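Local coordinates for probable transcriptional regulator (Pseudomonas aeruginosa, PDB 2FBI), which probably binds operator DNA as a MarR-type winged helix-turn-helix dimer and so regulates transcription of target genes, at the interface of chains A and B. Coordinates in Å, arbitrary orientation; residue numbers count along the deposited sequence, not the author numbering. Chains: chain A/B, probable transcriptional regulator.

Contact 1: the interface of chains A and B. Residues chain A 40, 59-61, 138; chain B 12-13, 15-16, 19.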
ATOM      1  N   ARG A  40      -6.008   9.007   5.904  1.00 26.10           N
ATOM      2  CA  ARG A  40      -5.629   9.393   4.511  1.00 26.21           C
ATOM      3  C   ARG A  40      -6.578  10.357   3.882  1.00 25.05           C
ATOM      4  O   ARG A  40      -6.171  11.307   3.220  1.00 27.17           O
ATOM      5  CB  ARG A  40      -5.450   8.189   3.547  1.00 25.80           C
ATOM      6  CG  ARG A  40      -4.320   7.299   4.014  1.00 24.51           C
ATOM      7  CD  ARG A  40      -3.669   6.380   2.955  1.00 28.02           C
ATOM      8  NE  ARG A  40      -4.592   5.424   2.365  1.00 30.31           N
ATOM      9  CZ  ARG A  40      -4.919   4.235   2.867  1.00 36.71           C
ATOM     10  NH1 ARG A  40      -5.756   3.473   2.164  1.00 36.75           N
ATOM     11  NH2 ARG A  40      -4.462   3.804   4.061  1.00 32.84           N
ATOM     12  N   GLN A  59      -6.597   9.750  -5.017  1.00 36.60           N
ATOM     13  CA  GLN A  59      -5.471  10.385  -4.367  1.00 38.86           C
ATOM     14  C   GLN A  59      -5.165   9.740  -3.030  1.00 40.62           C
ATOM     15  O   GLN A  59      -3.983   9.607  -2.661  1.00 41.14           O
ATOM     16  CB  GLN A  59      -5.818  11.835  -4.142  1.00 40.03           C
ATOM     17  CG  GLN A  59      -6.089  12.557  -5.430  1.00 41.76           C
ATOM     18  CD  GLN A  59      -5.339  13.798  -5.448  1.00 46.54           C
ATOM     19  OE1 GLN A  59      -4.331  13.912  -4.752  1.00 50.67           O
ATOM     20  NE2 GLN A  59      -5.782  14.761  -6.249  1.00 48.44           N
ATOM     21  N   ALA A  60      -6.242   9.349  -2.337  1.00 41.84           N
ATOM     22  CA  ALA A  60      -6.207   8.795  -0.984  1.00 44.05           C
ATOM     23  C   ALA A  60      -5.882   7.362  -1.019  1.00 45.59           C
ATOM     24  O   ALA A  60      -5.714   6.747   0.054  1.00 47.65           O
ATOM     25  CB  ALA A  60      -7.553   8.985  -0.265  1.00 44.22           C
ATOM     26  N   CYS A  61      -5.810   6.812  -2.232  1.00 46.35           N
ATOM     27  CA  CYS A  61      -5.467   5.428  -2.431  1.00 46.70           C
ATOM     28  C   CYS A  61      -6.419   4.549  -1.585  1.00 48.54           C
ATOM     29  O   CYS A  61      -6.003   3.880  -0.615  1.00 48.66           O
ATOM     30  CB  CYS A  61      -3.987   5.208  -2.082  1.00 47.45           C
ATOM     31  SG  CYS A  61      -2.843   5.918  -3.313  1.00 42.46           S
ATOM     32  N   LYS A 138       6.319   8.993  -8.716  1.00 39.13           N
ATOM     33  CA  LYS A 138       4.924   9.236  -9.004  1.00 40.93           C
ATOM     34  C   LYS A 138       4.768   9.873 -10.391  1.00 42.09           C
ATOM     35  O   LYS A 138       3.777   9.646 -11.059  1.00 42.54           O
ATOM     36  CB  LYS A 138       4.290  10.137  -7.954  1.00 41.03           C
ATOM     37  CG  LYS A 138       4.470   9.653  -6.518  1.00 40.26           C
ATOM     38  CD  LYS A 138       3.417  10.176  -5.638  1.00 39.58           C
ATOM     39  CE  LYS A 138       2.837  11.502  -6.103  1.00 38.69           C
ATOM     40  NZ  LYS A 138       2.244  12.238  -4.959  1.00 36.68           N
TER
ATOM     41  N   LEU B  12       1.362   7.984   2.795  1.00 28.48           N
ATOM     42  CA  LEU B  12       0.509   8.195   1.598  1.00 30.25           C
ATOM     43  C   LEU B  12       1.378   8.290   0.339  1.00 29.59           C
ATOM     44  O   LEU B  12       1.080   7.633  -0.665  1.00 29.70           O
ATOM     45  CB  LEU B  12      -0.415   9.410   1.777  1.00 30.53           C
ATOM     46  CG  LEU B  12      -1.464   9.838   0.724  1.00 30.40           C
ATOM     47  CD1 LEU B  12      -2.229   8.671   0.136  1.00 28.68           C
ATOM     48  CD2 LEU B  12      -2.441  10.830   1.459  1.00 33.80           C
ATOM     49  N   THR B  13       2.513   8.992   0.421  1.00 30.71           N
ATOM     50  CA  THR B  13       3.455   9.123  -0.733  1.00 31.90           C
ATOM     51  C   THR B  13       4.064   7.782  -1.198  1.00 32.03           C
ATOM     52  O   THR B  13       4.185   7.515  -2.403  1.00 31.68           O
ATOM     53  CB  THR B  13       4.546  10.180  -0.445  1.00 32.64           C
ATOM     54  OG1 THR B  13       3.895  11.428  -0.272  1.00 35.41           O
ATOM     55  CG2 THR B  13       5.538  10.343  -1.569  1.00 33.38           C
ATOM     56  N   LEU B  15       2.496   4.938  -1.028  1.00 28.22           N
ATOM     57  CA  LEU B  15       1.381   4.280  -1.637  1.00 29.50           C
ATOM     58  C   LEU B  15       1.025   4.873  -3.064  1.00 29.68           C
ATOM     59  O   LEU B  15       0.758   4.127  -4.012  1.00 30.96           O
ATOM     60  CB  LEU B  15       0.246   4.432  -0.645  1.00 28.70           C
ATOM     61  CG  LEU B  15      -0.763   3.347  -0.318  1.00 34.04           C
ATOM     62  CD1 LEU B  15      -0.234   1.876  -0.270  1.00 33.49           C
ATOM     63  CD2 LEU B  15      -1.528   3.708   0.951  1.00 28.37           C
ATOM     64  N   GLN B  16       1.073   6.183  -3.204  1.00 29.56           N
ATOM     65  CA  GLN B  16       0.959   6.854  -4.543  1.00 30.37           C
ATOM     66  C   GLN B  16       2.118   6.493  -5.475  1.00 30.93           C
ATOM     67  O   GLN B  16       1.890   6.128  -6.624  1.00 30.60           O
ATOM     68  CB  GLN B  16       0.850   8.370  -4.372  1.00 29.95           C
ATOM     69  CG  GLN B  16      -0.351   8.829  -3.535  1.00 27.89           C
ATOM     70  CD  GLN B  16      -0.247  10.304  -3.139  1.00 30.22           C
ATOM     71  OE1 GLN B  16       0.828  10.811  -2.917  1.00 34.45           O
ATOM     72  NE2 GLN B  16      -1.376  10.965  -2.989  1.00 29.71           N
ATOM     73  N   GLU B  19       1.281   3.117  -6.741  1.00 32.36           N
ATOM     74  CA  GLU B  19       0.198   3.145  -7.781  1.00 33.51           C
ATOM     75  C   GLU B  19       0.813   3.511  -9.104  1.00 32.88           C
ATOM     76  O   GLU B  19       0.636   2.815 -10.070  1.00 32.83           O
ATOM     77  CB  GLU B  19      -0.918   4.135  -7.427  1.00 33.67           C
ATOM     78  CG  GLU B  19      -1.803   3.689  -6.308  1.00 37.96           C
ATOM     79  CD  GLU B  19      -2.557   2.389  -6.647  1.00 46.35           C
ATOM     80  OE1 GLU B  19      -3.154   2.293  -7.760  1.00 48.66           O
ATOM     81  OE2 GLU B  19      -2.523   1.451  -5.814  1.00 47.83           O
TER
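The MarR-family winged helix-turn-helix domain of chain A meets helix 10-22 of chain B here, where the end of helix 53-59 and the turn after it rest on B:Leu12, B:Leu15 and B:Gln16. B:Gln16 spans two elements of chain A with its amide. Its CG is anti to the carbonyl carbon (chi1 -59°) and the chain runs extended beyond it, which carries the amide to the main chain of helix 53-59: NE2 of B:Gln16 donates to the carbonyl O of A:Gln59 at 3.0 Å, with 154° at the hydrogen. On the other branch, OE1 of B:Gln16 accepts from the ammonium NZ of A:Lys138 at 2.9 Å; the nitrogen stands above the amide plane, away from a lone-pair direction. A:Lys138, bent at chi3, also lays its CD against CB of B:Gln16 at 3.4 Å. A:Cys61 sets SG 3.8 Å from CG of B:Gln16 and touches CG of B:Glu19 as well. The guanidinium of A:Arg40 is held from within its own chain: NE donates to A:Ala60 O at 2.9 Å, close to the guanidinium plane, and NH1 donates to A:Cys61 O at 2.8 Å. These bonds tie helix 36-48 to the turn and fix the plane of the group, one face of which takes the methyl CD2 of B:Leu15 towards its rim. B:Leu12 brings CD1 to CD of A:Arg40 at 3.9 Å.

Contact 2: the interface of chains A and B. Residues chain A 133, 136-137, 140; chain B 20, 118, 122.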
ATOM      1  N   LEU A 133      12.777  11.213  -4.095  1.00 43.70           N
ATOM      2  CA  LEU A 133      12.728  10.106  -5.057  1.00 43.06           C
ATOM      3  C   LEU A 133      11.314   9.537  -5.267  1.00 42.37           C
ATOM      4  O   LEU A 133      10.917   9.192  -6.392  1.00 42.85           O
ATOM      5  CB  LEU A 133      13.717   9.014  -4.665  1.00 43.78           C
ATOM      6  CG  LEU A 133      15.193   9.198  -5.046  1.00 45.10           C
ATOM      7  CD1 LEU A 133      16.058   8.227  -4.240  1.00 46.54           C
ATOM      8  CD2 LEU A 133      15.409   8.936  -6.532  1.00 44.33           C
ATOM      9  N   GLU A 136       9.366  11.816  -7.419  1.00 44.53           N
ATOM     10  CA  GLU A 136       9.811  11.560  -8.790  1.00 45.00           C
ATOM     11  C   GLU A 136       9.185  10.304  -9.389  1.00 44.26           C
ATOM     12  O   GLU A 136       8.800  10.301 -10.581  1.00 43.88           O
ATOM     13  CB  GLU A 136      11.333  11.405  -8.808  1.00 46.01           C
ATOM     14  CG  GLU A 136      12.089  12.308  -9.748  1.00 51.77           C
ATOM     15  CD  GLU A 136      13.344  12.881  -9.081  1.00 59.22           C
ATOM     16  OE1 GLU A 136      14.336  12.126  -8.886  1.00 61.69           O
ATOM     17  OE2 GLU A 136      13.335  14.095  -8.752  1.00 61.82           O
ATOM     18  N   LEU A 137       9.127   9.222  -8.603  1.00 41.42           N
ATOM     19  CA  LEU A 137       8.502   7.979  -9.072  1.00 40.17           C
ATOM     20  C   LEU A 137       7.026   8.159  -9.446  1.00 38.78           C
ATOM     21  O   LEU A 137       6.534   7.493 -10.334  1.00 38.21           O
ATOM     22  CB  LEU A 137       8.647   6.825  -8.045  1.00 39.47           C
ATOM     23  CG  LEU A 137       8.209   5.416  -8.473  1.00 39.97           C
ATOM     24  CD1 LEU A 137       8.976   4.944  -9.723  1.00 40.91           C
ATOM     25  CD2 LEU A 137       8.466   4.439  -7.340  1.00 38.17           C
ATOM     26  N   ILE A 140       6.294   9.158 -13.047  1.00 47.08           N
ATOM     27  CA  ILE A 140       6.411   8.202 -14.146  1.00 47.12           C
ATOM     28  C   ILE A 140       5.083   7.633 -14.567  1.00 46.95           C
ATOM     29  O   ILE A 140       5.018   6.950 -15.584  1.00 47.06           O
ATOM     30  CB  ILE A 140       7.493   7.052 -13.944  1.00 47.02           C
ATOM     31  CG1 ILE A 140       6.992   5.923 -13.035  1.00 47.58           C
ATOM     32  CG2 ILE A 140       8.857   7.630 -13.523  1.00 46.95           C
ATOM     33  CD1 ILE A 140       7.833   4.629 -13.176  1.00 47.04           C
TER
ATOM     34  N   ALA B  20       1.609   4.568  -9.122  1.00 33.97           N
ATOM     35  CA  ALA B  20       2.461   4.855 -10.297  1.00 34.46           C
ATOM     36  C   ALA B  20       3.184   3.619 -10.898  1.00 35.54           C
ATOM     37  O   ALA B  20       2.943   3.267 -12.045  1.00 36.17           O
ATOM     38  CB  ALA B  20       3.409   5.966  -9.988  1.00 33.85           C
ATOM     39  N   ILE B 118      10.247   0.857 -16.512  1.00 37.18           N
ATOM     40  CA  ILE B 118      10.367   1.706 -15.318  1.00 36.53           C
ATOM     41  C   ILE B 118      11.778   2.288 -15.204  1.00 37.67           C
ATOM     42  O   ILE B 118      11.971   3.475 -14.910  1.00 37.45           O
ATOM     43  CB  ILE B 118       9.951   0.945 -14.004  1.00 37.18           C
ATOM     44  CG1 ILE B 118       8.420   0.690 -14.009  1.00 34.48           C
ATOM     45  CG2 ILE B 118      10.448   1.704 -12.754  1.00 34.65           C
ATOM     46  CD1 ILE B 118       7.828  -0.096 -12.807  1.00 35.76           C
ATOM     47  N   PHE B 122      12.355   6.084 -15.287  1.00 41.76           N
ATOM     48  CA  PHE B 122      12.713   6.609 -13.947  1.00 42.01           C
ATOM     49  C   PHE B 122      14.222   6.884 -13.801  1.00 42.17           C
ATOM     50  O   PHE B 122      14.624   7.862 -13.168  1.00 43.05           O
ATOM     51  CB  PHE B 122      12.205   5.657 -12.836  1.00 41.74           C
ATOM     52  CG  PHE B 122      12.422   6.164 -11.414  1.00 40.87           C
ATOM     53  CD1 PHE B 122      11.846   7.358 -10.978  1.00 40.90           C
ATOM     54  CD2 PHE B 122      13.160   5.408 -10.498  1.00 39.88           C
ATOM     55  CE1 PHE B 122      12.013   7.802  -9.659  1.00 40.22           C
ATOM     56  CE2 PHE B 122      13.332   5.842  -9.175  1.00 40.17           C
ATOM     57  CZ  PHE B 122      12.766   7.036  -8.753  1.00 39.97           C
TER
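An apolar helix-end interface, part of the two-fold dimer contact expected of a MarR-type regulator, joins the C-terminal segment of chain A to the end of helix 98-122 in chain B. B:Phe122 is its main piece, inserted against A:Leu133, A:Glu136, A:Leu137 and A:Ile140. With CG anti to the backbone N (chi1 -175°), the ring points away from its own helix and across the end of helix 124-138. The methyl CD1 of A:Leu137 sits over the centre of one face of the B:Phe122 ring, 4.0 Å from the centroid, in a CH-pi contact. At the rim, CE1 of B:Phe122 lies 3.6 Å from CA of A:Leu137 and 3.8 Å from CB of A:Glu136. Further round the ring, CZ of B:Phe122 meets CD2 of A:Leu133 at 3.9 Å. A:Ile140 uses two branches: CG2 reaches CD1 of B:Phe122 at 3.9 Å, while CD1 at the tip of the other branch touches CG2 of B:Ile118, the side chains meeting at about a right angle. CB of B:Ala20 lies 3.5 Å from O of A:Leu137. No polar bond crosses this patch; fit of shape and burial of the aromatic ring probably anchor each C-terminal segment on the partner and help hold the dimer together.

Contact 3: the interface of chains A and B. Residues chain A 17-18, 21, 25, 115, 118, 127, 130; chain B 10-11, 14, 137, 140.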
ATOM      1  N   ALA A  17       8.162  -1.155   3.263  1.00 31.35           N
ATOM      2  CA  ALA A  17       8.614   0.116   3.818  1.00 31.82           C
ATOM      3  C   ALA A  17       7.497   0.938   4.460  1.00 32.29           C
ATOM      4  O   ALA A  17       7.710   1.523   5.529  1.00 32.60           O
ATOM      5  CB  ALA A  17       9.397   0.944   2.802  1.00 33.08           C
ATOM      6  N   ARG A  18       6.308   0.946   3.857  1.00 31.35           N
ATOM      7  CA  ARG A  18       5.175   1.668   4.436  1.00 32.67           C
ATOM      8  C   ARG A  18       4.686   1.012   5.756  1.00 32.55           C
ATOM      9  O   ARG A  18       4.236   1.721   6.662  1.00 34.05           O
ATOM     10  CB  ARG A  18       3.990   1.788   3.428  1.00 32.13           C
ATOM     11  CG  ARG A  18       2.734   2.497   4.003  1.00 33.22           C
ATOM     12  CD  ARG A  18       1.379   2.231   3.192  1.00 31.66           C
ATOM     13  NE  ARG A  18       0.222   2.829   3.873  1.00 33.03           N
ATOM     14  CZ  ARG A  18      -0.617   2.150   4.653  1.00 33.92           C
ATOM     15  NH1 ARG A  18      -0.449   0.848   4.868  1.00 39.71           N
ATOM     16  NH2 ARG A  18      -1.637   2.747   5.231  1.00 30.78           N
ATOM     17  N   ALA A  21       7.062   2.241   8.475  1.00 35.28           N
ATOM     18  CA  ALA A  21       6.687   3.574   8.938  1.00 34.04           C
ATOM     19  C   ALA A  21       5.387   3.632   9.686  1.00 33.68           C
ATOM     20  O   ALA A  21       5.275   4.417  10.655  1.00 33.29           O
ATOM     21  CB  ALA A  21       6.642   4.585   7.731  1.00 35.57           C
ATOM     22  N   PHE A  25       2.809   5.342  13.479  1.00 32.60           N
ATOM     23  CA  PHE A  25       1.578   6.099  13.579  1.00 31.77           C
ATOM     24  C   PHE A  25       0.387   5.294  14.044  1.00 32.43           C
ATOM     25  O   PHE A  25      -0.604   5.884  14.442  1.00 30.76           O
ATOM     26  CB  PHE A  25       1.207   6.866  12.256  1.00 31.94           C
ATOM     27  CG  PHE A  25       2.390   7.634  11.639  1.00 31.51           C
ATOM     28  CD1 PHE A  25       2.715   8.931  12.090  1.00 26.75           C
ATOM     29  CD2 PHE A  25       3.166   7.048  10.659  1.00 26.85           C
ATOM     30  CE1 PHE A  25       3.832   9.590  11.615  1.00 27.10           C
ATOM     31  CE2 PHE A  25       4.278   7.727  10.149  1.00 28.61           C
ATOM     32  CZ  PHE A  25       4.591   9.006  10.636  1.00 28.40           C
ATOM     33  N   TYR A 115       6.907  11.551  13.353  1.00 35.44           N
ATOM     34  CA  TYR A 115       7.860  11.862  12.274  1.00 34.75           C
ATOM     35  C   TYR A 115       9.264  12.208  12.792  1.00 34.98           C
ATOM     36  O   TYR A 115      10.243  11.846  12.173  1.00 35.01           O
ATOM     37  CB  TYR A 115       7.347  13.001  11.347  1.00 34.95           C
ATOM     38  CG  TYR A 115       6.520  12.465  10.219  1.00 34.10           C
ATOM     39  CD1 TYR A 115       5.154  12.708  10.172  1.00 31.57           C
ATOM     40  CD2 TYR A 115       7.103  11.626   9.230  1.00 33.85           C
ATOM     41  CE1 TYR A 115       4.369  12.186   9.120  1.00 33.75           C
ATOM     42  CE2 TYR A 115       6.332  11.096   8.207  1.00 35.28           C
ATOM     43  CZ  TYR A 115       4.963  11.383   8.154  1.00 33.16           C
ATOM     44  OH  TYR A 115       4.189  10.845   7.157  1.00 34.32           O
ATOM     45  N   ILE A 118      10.898   8.984  13.376  1.00 37.18           N
ATOM     46  CA  ILE A 118      11.325   8.389  12.100  1.00 36.53           C
ATOM     47  C   ILE A 118      12.602   9.058  11.588  1.00 37.67           C
ATOM     48  O   ILE A 118      13.542   8.398  11.126  1.00 37.45           O
ATOM     49  CB  ILE A 118      10.182   8.424  11.018  1.00 37.18           C
ATOM     50  CG1 ILE A 118       9.051   7.440  11.417  1.00 34.48           C
ATOM     51  CG2 ILE A 118      10.759   8.165   9.608  1.00 34.65           C
ATOM     52  CD1 ILE A 118       7.808   7.372  10.488  1.00 35.76           C
ATOM     53  N   LEU A 127      15.593  10.752   4.797  1.00 50.02           N
ATOM     54  CA  LEU A 127      14.162  10.952   4.706  1.00 49.72           C
ATOM     55  C   LEU A 127      13.817  11.896   3.529  1.00 49.81           C
ATOM     56  O   LEU A 127      12.863  11.657   2.782  1.00 49.65           O
ATOM     57  CB  LEU A 127      13.641  11.536   6.009  1.00 49.32           C
ATOM     58  CG  LEU A 127      12.317  11.067   6.601  1.00 49.57           C
ATOM     59  CD1 LEU A 127      11.679  12.200   7.381  1.00 51.09           C
ATOM     60  CD2 LEU A 127      11.353  10.550   5.564  1.00 48.24           C
ATOM     61  N   LEU A 130      14.500  10.160   0.183  1.00 43.46           N
ATOM     62  CA  LEU A 130      13.500   9.175  -0.107  1.00 41.75           C
ATOM     63  C   LEU A 130      12.238   9.851  -0.705  1.00 40.88           C
ATOM     64  O   LEU A 130      11.716   9.391  -1.722  1.00 40.05           O
ATOM     65  CB  LEU A 130      13.132   8.353   1.159  1.00 41.89           C
ATOM     66  CG  LEU A 130      11.955   7.405   0.916  1.00 40.52           C
ATOM     67  CD1 LEU A 130      12.340   6.401  -0.206  1.00 34.16           C
ATOM     68  CD2 LEU A 130      11.502   6.707   2.206  1.00 40.72           C
TER
ATOM     69  N   LEU B  10       4.765  10.783   4.297  1.00 31.34           N
ATOM     70  CA  LEU B  10       5.616   9.678   3.851  1.00 29.77           C
ATOM     71  C   LEU B  10       4.810   8.445   3.420  1.00 28.79           C
ATOM     72  O   LEU B  10       5.058   7.842   2.377  1.00 28.34           O
ATOM     73  CB  LEU B  10       6.517   9.216   4.987  1.00 29.97           C
ATOM     74  CG  LEU B  10       7.478   8.071   4.615  1.00 30.15           C
ATOM     75  CD1 LEU B  10       8.395   8.511   3.468  1.00 32.32           C
ATOM     76  CD2 LEU B  10       8.325   7.614   5.840  1.00 29.18           C
ATOM     77  N   THR B  11       3.862   8.046   4.256  1.00 28.12           N
ATOM     78  CA  THR B  11       3.181   6.808   4.014  1.00 27.52           C
ATOM     79  C   THR B  11       2.153   6.916   2.845  1.00 29.05           C
ATOM     80  O   THR B  11       2.028   5.973   2.038  1.00 29.89           O
ATOM     81  CB  THR B  11       2.431   6.367   5.271  1.00 28.53           C
ATOM     82  OG1 THR B  11       1.605   7.440   5.675  1.00 25.96           O
ATOM     83  CG2 THR B  11       3.402   6.017   6.460  1.00 23.93           C
ATOM     84  N   LEU B  14       4.429   6.914  -0.250  1.00 30.79           N
ATOM     85  CA  LEU B  14       4.802   5.517  -0.584  1.00 29.85           C
ATOM     86  C   LEU B  14       3.743   4.775  -1.416  1.00 29.05           C
ATOM     87  O   LEU B  14       4.061   4.054  -2.340  1.00 28.92           O
ATOM     88  CB  LEU B  14       5.043   4.710   0.715  1.00 30.67           C
ATOM     89  CG  LEU B  14       6.425   5.025   1.331  1.00 29.44           C
ATOM     90  CD1 LEU B  14       6.470   4.780   2.855  1.00 28.38           C
ATOM     91  CD2 LEU B  14       7.477   4.239   0.625  1.00 25.25           C
ATOM     92  N   LEU B 137      14.601   1.820   5.083  1.00 41.42           N
ATOM     93  CA  LEU B 137      13.396   2.211   5.824  1.00 40.17           C
ATOM     94  C   LEU B 137      12.713   1.027   6.518  1.00 38.78           C
ATOM     95  O   LEU B 137      12.123   1.189   7.566  1.00 38.21           O
ATOM     96  CB  LEU B 137      12.371   2.956   4.927  1.00 39.47           C
ATOM     97  CG  LEU B 137      11.147   3.591   5.602  1.00 39.97           C
ATOM     98  CD1 LEU B 137      11.562   4.614   6.677  1.00 40.91           C
ATOM     99  CD2 LEU B 137      10.298   4.294   4.556  1.00 38.17           C
ATOM    100  N   ILE B 140      13.877   0.228  10.055  1.00 47.08           N
ATOM    101  CA  ILE B 140      13.493   1.061  11.193  1.00 47.12           C
ATOM    102  C   ILE B 140      12.349   0.480  11.982  1.00 46.95           C
ATOM    103  O   ILE B 140      12.041   0.988  13.054  1.00 47.06           O
ATOM    104  CB  ILE B 140      13.245   2.599  10.867  1.00 47.02           C
ATOM    105  CG1 ILE B 140      11.872   2.856  10.237  1.00 47.58           C
ATOM    106  CG2 ILE B 140      14.418   3.201  10.071  1.00 46.95           C
ATOM    107  CD1 ILE B 140      11.450   4.345  10.316  1.00 47.04           C
TER
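The phenol ring of A:Tyr115 has CZ of A:Phe25 over the centre of one face, 3.4 Å above the plane, and CB of B:Leu10 at its edge, in plane; the ring of A:Phe25 in turn takes CG of A:Tyr115 at its own edge. The two rings are inclined at about 50° to each other, and this contact probably limits the turning of the phenol. OH of A:Tyr115 accepts the backbone N-H (N) of B:Leu10 at 2.9 Å. The bond is bent, 132° at the hydrogen, and supplies a partner for an amide in the first turn of helix 10-22. B:Leu10, with CG anti to its backbone N (chi1 -179°), spreads its two methyls: CD1 meets CD2 of A:Leu130 at 3.8 Å, and CD2 meets CB of A:Ala21 at 3.9 Å. That methyl of A:Leu130 also touches CD2 of B:Leu137 at 3.6 Å, and A:Ala17 lies against the same B:Leu137 methyl. B:Thr11 directs CG2 to CB of A:Ala21 at 3.8 Å, and B:Leu14 sets CD1 on CA of A:Arg18 at 3.7 Å. The short side chains of A:Ala17 and A:Ala21 probably help the two helices approach. The largely apolar patch probably forms much of the dimerisation core, with the tyrosine bond tying the start of the partner's helix 10-22 to helix 98-122.

Contact 1 lies about 13 Å from both contact 2 and contact 3, and contacts 2 and 3 are about 17 Å apart, measured between the centres of their C-alpha atoms. Helix 10-22 of chain B and helix 124-138 of chain A enter all three; in contact 1 the former also touches helix 53-59 and the turn after it. The Ile118 to Ile140 pair recurs with the chains exchanged, B to A in contact 2 and A to B in contact 3. Two-fold symmetry repeats every contact; contact 1 may thus couple the dimer core to the spacing of the two DNA-binding domains.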